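Local structure of glycoside Hydrolase Family 43_12 (Metagenome, 7JVH) at residues N50-Y53 / S54-Q58; I285-Q288 / R289-L292. The protein probably hydrolyses arabinofuranosyl or xylosyl linkages in plant polysaccharides, as a family 43 glycoside hydrolase with a C-terminal concanavalin A-like domain. All coordinates share one frame; numbering follows the deposited sequence.

Contact 1 of 2, residues N50-Y53 / S54-Q58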
loop_
_atom_site.group_PDB
_atom_site.type_symbol
_atom_site.label_atom_id
_atom_site.label_comp_id
_atom_site.label_asym_id
_atom_site.label_seq_id
_atom_site.Cartn_x
_atom_site.Cartn_y
_atom_site.Cartn_z
ATOM N N ASN A 50 9.539 20.447 16.667
ATOM C CA ASN A 50 10.363 20.207 15.459
ATOM C C ASN A 50 10.442 18.718 15.135
ATOM O O ASN A 50 11.382 18.324 14.456
ATOM C CB ASN A 50 11.796 20.675 15.687
ATOM C CG ASN A 50 12.521 19.793 16.671
ATOM O OD1 ASN A 50 11.988 19.474 17.719
ATOM N ND2 ASN A 50 13.728 19.386 16.338
ATOM N N GLU A 51 9.471 17.934 15.569
ATOM C CA GLU A 51 9.553 16.484 15.320
ATOM C C GLU A 51 8.379 16.027 14.460
ATOM O O GLU A 51 7.445 16.794 14.282
ATOM C CB GLU A 51 9.569 15.770 16.666
ATOM C CG GLU A 51 10.887 15.891 17.393
ATOM C CD GLU A 51 10.843 15.351 18.803
ATOM O OE1 GLU A 51 9.863 15.638 19.487
ATOM O OE2 GLU A 51 11.775 14.657 19.207
ATOM N N PHE A 52 8.478 14.816 13.926
ATOM C CA PHE A 52 7.409 14.179 13.119
ATOM C C PHE A 52 7.502 12.673 13.315
ATOM O O PHE A 52 8.539 12.189 13.732
ATOM C CB PHE A 52 7.489 14.548 11.640
ATOM C CG PHE A 52 8.561 13.857 10.839
ATOM C CD1 PHE A 52 9.889 14.198 10.993
ATOM C CD2 PHE A 52 8.244 12.892 9.905
ATOM C CE1 PHE A 52 10.869 13.592 10.233
ATOM C CE2 PHE A 52 9.232 12.271 9.167
ATOM C CZ PHE A 52 10.543 12.620 9.333
ATOM N N TYR A 53 6.390 11.987 13.094
ATOM C CA TYR A 53 6.327 10.534 13.171
ATOM C C TYR A 53 6.690 9.902 11.824
ATOM O O TYR A 53 6.248 10.376 10.776
ATOM C CB TYR A 53 4.920 10.101 13.595
ATOM C CG TYR A 53 4.544 10.483 15.025
ATOM C CD1 TYR A 53 5.349 10.113 16.096
ATOM C CD2 TYR A 53 3.367 11.176 15.306
ATOM C CE1 TYR A 53 5.004 10.414 17.390
ATOM C CE2 TYR A 53 3.013 11.489 16.605
ATOM C CZ TYR A 53 3.839 11.110 17.644
ATOM O OH TYR A 53 3.535 11.419 18.945
ATOM N N SER A 54 7.457 8.834 12.007
ATOM C CA SER A 54 7.936 7.872 11.001
ATOM C C SER A 54 7.568 6.463 11.461
ATOM O O SER A 54 8.086 5.970 12.439
ATOM C CB SER A 54 9.385 7.998 10.729
ATOM O OG SER A 54 9.728 7.229 9.603
ATOM N N PRO A 55 6.663 5.763 10.507
ATOM C CA PRO A 55 6.318 5.987 9.098
ATOM C C PRO A 55 5.434 7.187 8.762
ATOM O O PRO A 55 4.457 7.468 9.457
ATOM C CB PRO A 55 5.550 4.713 8.747
ATOM C CG PRO A 55 4.925 4.277 10.022
ATOM C CD PRO A 55 5.951 4.607 11.076
ATOM N N ILE A 56 5.765 7.859 7.665
ATOM C CA ILE A 56 5.021 9.066 7.214
ATOM C C ILE A 56 3.699 8.652 6.584
ATOM O O ILE A 56 2.827 9.494 6.495
ATOM C CB ILE A 56 5.875 9.920 6.268
ATOM C CG1 ILE A 56 6.120 9.219 4.934
ATOM C CG2 ILE A 56 7.172 10.300 6.951
ATOM C CD1 ILE A 56 7.459 9.538 4.331
ATOM N N LEU A 57 3.630 7.433 6.062
ATOM C CA LEU A 57 2.378 6.858 5.568
ATOM C C LEU A 57 2.130 5.588 6.348
ATOM O O LEU A 57 2.842 4.618 6.210
ATOM C CB LEU A 57 2.434 6.562 4.078
ATOM C CG LEU A 57 2.791 7.675 3.105
ATOM C CD1 LEU A 57 2.929 7.114 1.696
ATOM C CD2 LEU A 57 1.752 8.776 3.129
ATOM N N GLN A 58 1.115 5.628 7.207
ATOM C CA GLN A 58 0.711 4.522 8.048
ATOM C C GLN A 58 -0.216 3.641 7.233
ATOM O O GLN A 58 -0.950 4.133 6.373
ATOM C CB GLN A 58 -0.019 5.051 9.288
ATOM C CG GLN A 58 0.819 5.945 10.183
ATOM C CD GLN A 58 -0.010 6.764 11.152
ATOM O OE1 GLN A 58 -0.828 7.577 10.743
ATOM N NE2 GLN A 58 0.207 6.551 12.453
#

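Contact 2 of 2, residues I285-Q288 / R289-L292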
loop_
_atom_site.group_PDB
_atom_site.type_symbol
_atom_site.label_atom_id
_atom_site.label_comp_id
_atom_site.label_asym_id
_atom_site.label_seq_id
_atom_site.Cartn_x
_atom_site.Cartn_y
_atom_site.Cartn_z
ATOM N N ILE A 285 23.355 -0.791 4.074
ATOM C CA ILE A 285 23.261 0.580 4.555
ATOM C C ILE A 285 21.918 0.908 5.239
ATOM O O ILE A 285 21.737 2.022 5.756
ATOM C CB ILE A 285 23.500 1.614 3.449
ATOM C CG1 ILE A 285 22.586 1.365 2.240
ATOM C CG2 ILE A 285 24.975 1.617 3.042
ATOM C CD1 ILE A 285 22.547 2.493 1.236
ATOM N N LEU A 286 21.016 -0.081 5.258
ATOM C CA LEU A 286 19.672 0.072 5.870
ATOM C C LEU A 286 19.050 -1.279 6.227
ATOM O O LEU A 286 18.650 -1.968 5.327
ATOM C CB LEU A 286 18.758 0.781 4.879
ATOM C CG LEU A 286 17.325 0.931 5.363
ATOM C CD1 LEU A 286 17.245 2.003 6.418
ATOM C CD2 LEU A 286 16.403 1.278 4.222
ATOM N N THR A 287 18.943 -1.613 7.509
ATOM C CA THR A 287 18.270 -2.849 7.914
ATOM C C THR A 287 17.887 -2.809 9.391
ATOM O O THR A 287 18.436 -2.036 10.149
ATOM C CB THR A 287 19.154 -4.093 7.685
ATOM O OG1 THR A 287 18.397 -5.276 7.956
ATOM C CG2 THR A 287 20.400 -4.071 8.575
ATOM N N GLN A 288 16.934 -3.664 9.762
ATOM C CA GLN A 288 16.595 -3.946 11.149
ATOM C C GLN A 288 16.748 -5.424 11.498
ATOM O O GLN A 288 16.419 -5.825 12.614
ATOM C CB GLN A 288 15.160 -3.519 11.418
ATOM C CG GLN A 288 14.909 -2.022 11.313
ATOM C CD GLN A 288 15.636 -1.226 12.387
ATOM O OE1 GLN A 288 15.176 -1.105 13.538
ATOM N NE2 GLN A 288 16.798 -0.707 12.024
ATOM N N ARG A 289 17.286 -6.219 10.557
ATOM C CA ARG A 289 17.188 -7.673 10.613
ATOM C C ARG A 289 17.928 -8.352 11.760
ATOM O O ARG A 289 17.535 -9.432 12.200
ATOM C CB ARG A 289 17.598 -8.278 9.270
ATOM C CG ARG A 289 19.087 -8.214 8.948
ATOM C CD ARG A 289 19.212 -8.512 7.459
ATOM N NE ARG A 289 20.574 -8.388 6.997
ATOM C CZ ARG A 289 20.950 -8.396 5.720
ATOM N NH1 ARG A 289 20.046 -8.557 4.755
ATOM N NH2 ARG A 289 22.248 -8.254 5.408
ATOM N N HIS A 290 18.972 -7.699 12.275
ATOM C CA HIS A 290 19.753 -8.218 13.398
ATOM C C HIS A 290 19.188 -7.931 14.804
ATOM O O HIS A 290 19.892 -8.091 15.786
ATOM C CB HIS A 290 21.190 -7.703 13.280
ATOM C CG HIS A 290 21.833 -8.022 11.965
ATOM N ND1 HIS A 290 22.170 -9.307 11.601
ATOM C CD2 HIS A 290 22.202 -7.228 10.933
ATOM C CE1 HIS A 290 22.704 -9.295 10.393
ATOM N NE2 HIS A 290 22.739 -8.047 9.965
ATOM N N PHE A 291 17.911 -7.534 14.884
ATOM C CA PHE A 291 17.203 -7.279 16.150
ATOM C C PHE A 291 16.039 -8.271 16.325
ATOM O O PHE A 291 15.301 -8.527 15.392
ATOM C CB PHE A 291 16.654 -5.833 16.175
ATOM C CG PHE A 291 17.657 -4.781 15.759
ATOM C CD1 PHE A 291 18.979 -4.854 16.177
ATOM C CD2 PHE A 291 17.277 -3.719 14.967
ATOM C CE1 PHE A 291 19.915 -3.912 15.764
ATOM C CE2 PHE A 291 18.198 -2.756 14.570
ATOM C CZ PHE A 291 19.523 -2.844 14.962
ATOM N N LEU A 292 15.932 -8.863 17.514
ATOM C CA LEU A 292 14.777 -9.703 17.943
ATOM C C LEU A 292 14.542 -9.379 19.421
ATOM O O LEU A 292 15.106 -10.021 20.313
ATOM C CB LEU A 292 15.106 -11.184 17.785
ATOM C CG LEU A 292 14.196 -12.266 18.374
ATOM C CD1 LEU A 292 12.720 -11.898 18.220
ATOM C CD2 LEU A 292 14.499 -13.619 17.709
#

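Contact 1 of 2, residues N50-Y53 / S54-Q58
Phe-52 and Ile-56 meet across a cis peptide bond, the one joining Ser-54 to Pro-55, which bends the chain sharply just beyond strand 51-53. Both side chains leave the chain on one flank of the bend and run alongside each other. It is the gamma-methyl branch of Ile-56 that does the touching: CG2 comes in at the edge of the Phe-52 ring, near its plane, 3.6 Å from CE2. The ring gets there because Phe-52 CG is tucked between the backbone N and the carbonyl carbon (chi1 76°). The same CG2 also passes 3.9 Å from Tyr-53 O.

Strand 51-53 pairs with strand 360-362. On the other side of the bend, Ile-56 and Leu-57 both lie opposite Thr-336 of strand 335-342, forming a classic beta bulge. The polar groups bond outwards: Ser-54 OG with the backbone N of Met-338, Pro-55 O with Asn-379 ND2, and Tyr-53 OH with Asn-45 O.

What holds Phe-52 to Ile-56 is therefore buried hydrocarbon contact alone, without directional bonds, while the cis proline and the hydrogen bonds to the surrounding chain probably help to set the path of the bend.

Contact 2 of 2, residues I285-Q288 / R289-L292
Thr-287 turns its hydroxyl onto the backbone of Arg-289: Arg-289 N donates to Thr-287 OG1 over 3.0 Å, nearly straight at 164°. This is an ST turn, and it leads directly into a type I beta turn from Gln-288 to Phe-291, closed by Phe-291 N to Gln-288 O at 3.2 Å. Thr-287 OG1 is also bonded to His-263 O, so the hydroxyl serves as acceptor and donor together. The Thr-287 and Arg-289 side chains cross at about a right angle, with Arg-289 CG 3.2 Å from Thr-287 OG1.

Both polar ends of the Gln-288 amide have partners. Its chain bends at chi2 (-66°), which swings the amide back over its own backbone, and NE2 donates to Thr-287 O at 2.8 Å, from above the carbonyl plane. Val-355 O takes a second bond from NE2, while OE1 accepts from Leu-357 N. With carbonyls on one side and an N-H on the other, the amide orientation is well defined. The Phe-291 ring meets this amide with its edge, CE2 lying 3.7 Å from Gln-288 CD and the two planes 72° apart.

Arg-289 sends NH1 to Trp-262 O and makes a cation-pi contact with the Trp-262 ring. Closer in, its CG lies over the centre of the His-290 ring, 3.7 Å above the plane.

The whole turn belongs to the connection between strands 278-279 and 300-308. Ile-285 and Leu-286 face Glu-265 in a classic beta bulge beside strand 265-270, and both side chains also rest on Phe-350 of strand 349-350.

In the fold
Contacts 1 and 2 do not touch: their centres are 20 Å apart and their nearest atoms about 10 Å. Both lie in the catalytic part of the chain, consistent with the five-bladed beta-propeller of family 43: contact 1 on the approach to the first four-stranded blade, contact 2 in the crossing from the fourth blade to the fifth. What they share is the chain leaving the last blade. It runs past contact 2 at Gly-353, Val-355 and Leu-357, then pairs with contact 1 at Ile-359, Gln-361 and Met-363. Residues 54-58 also lie against strand 335-342 of that blade. Neither contact is known to take part in the active site.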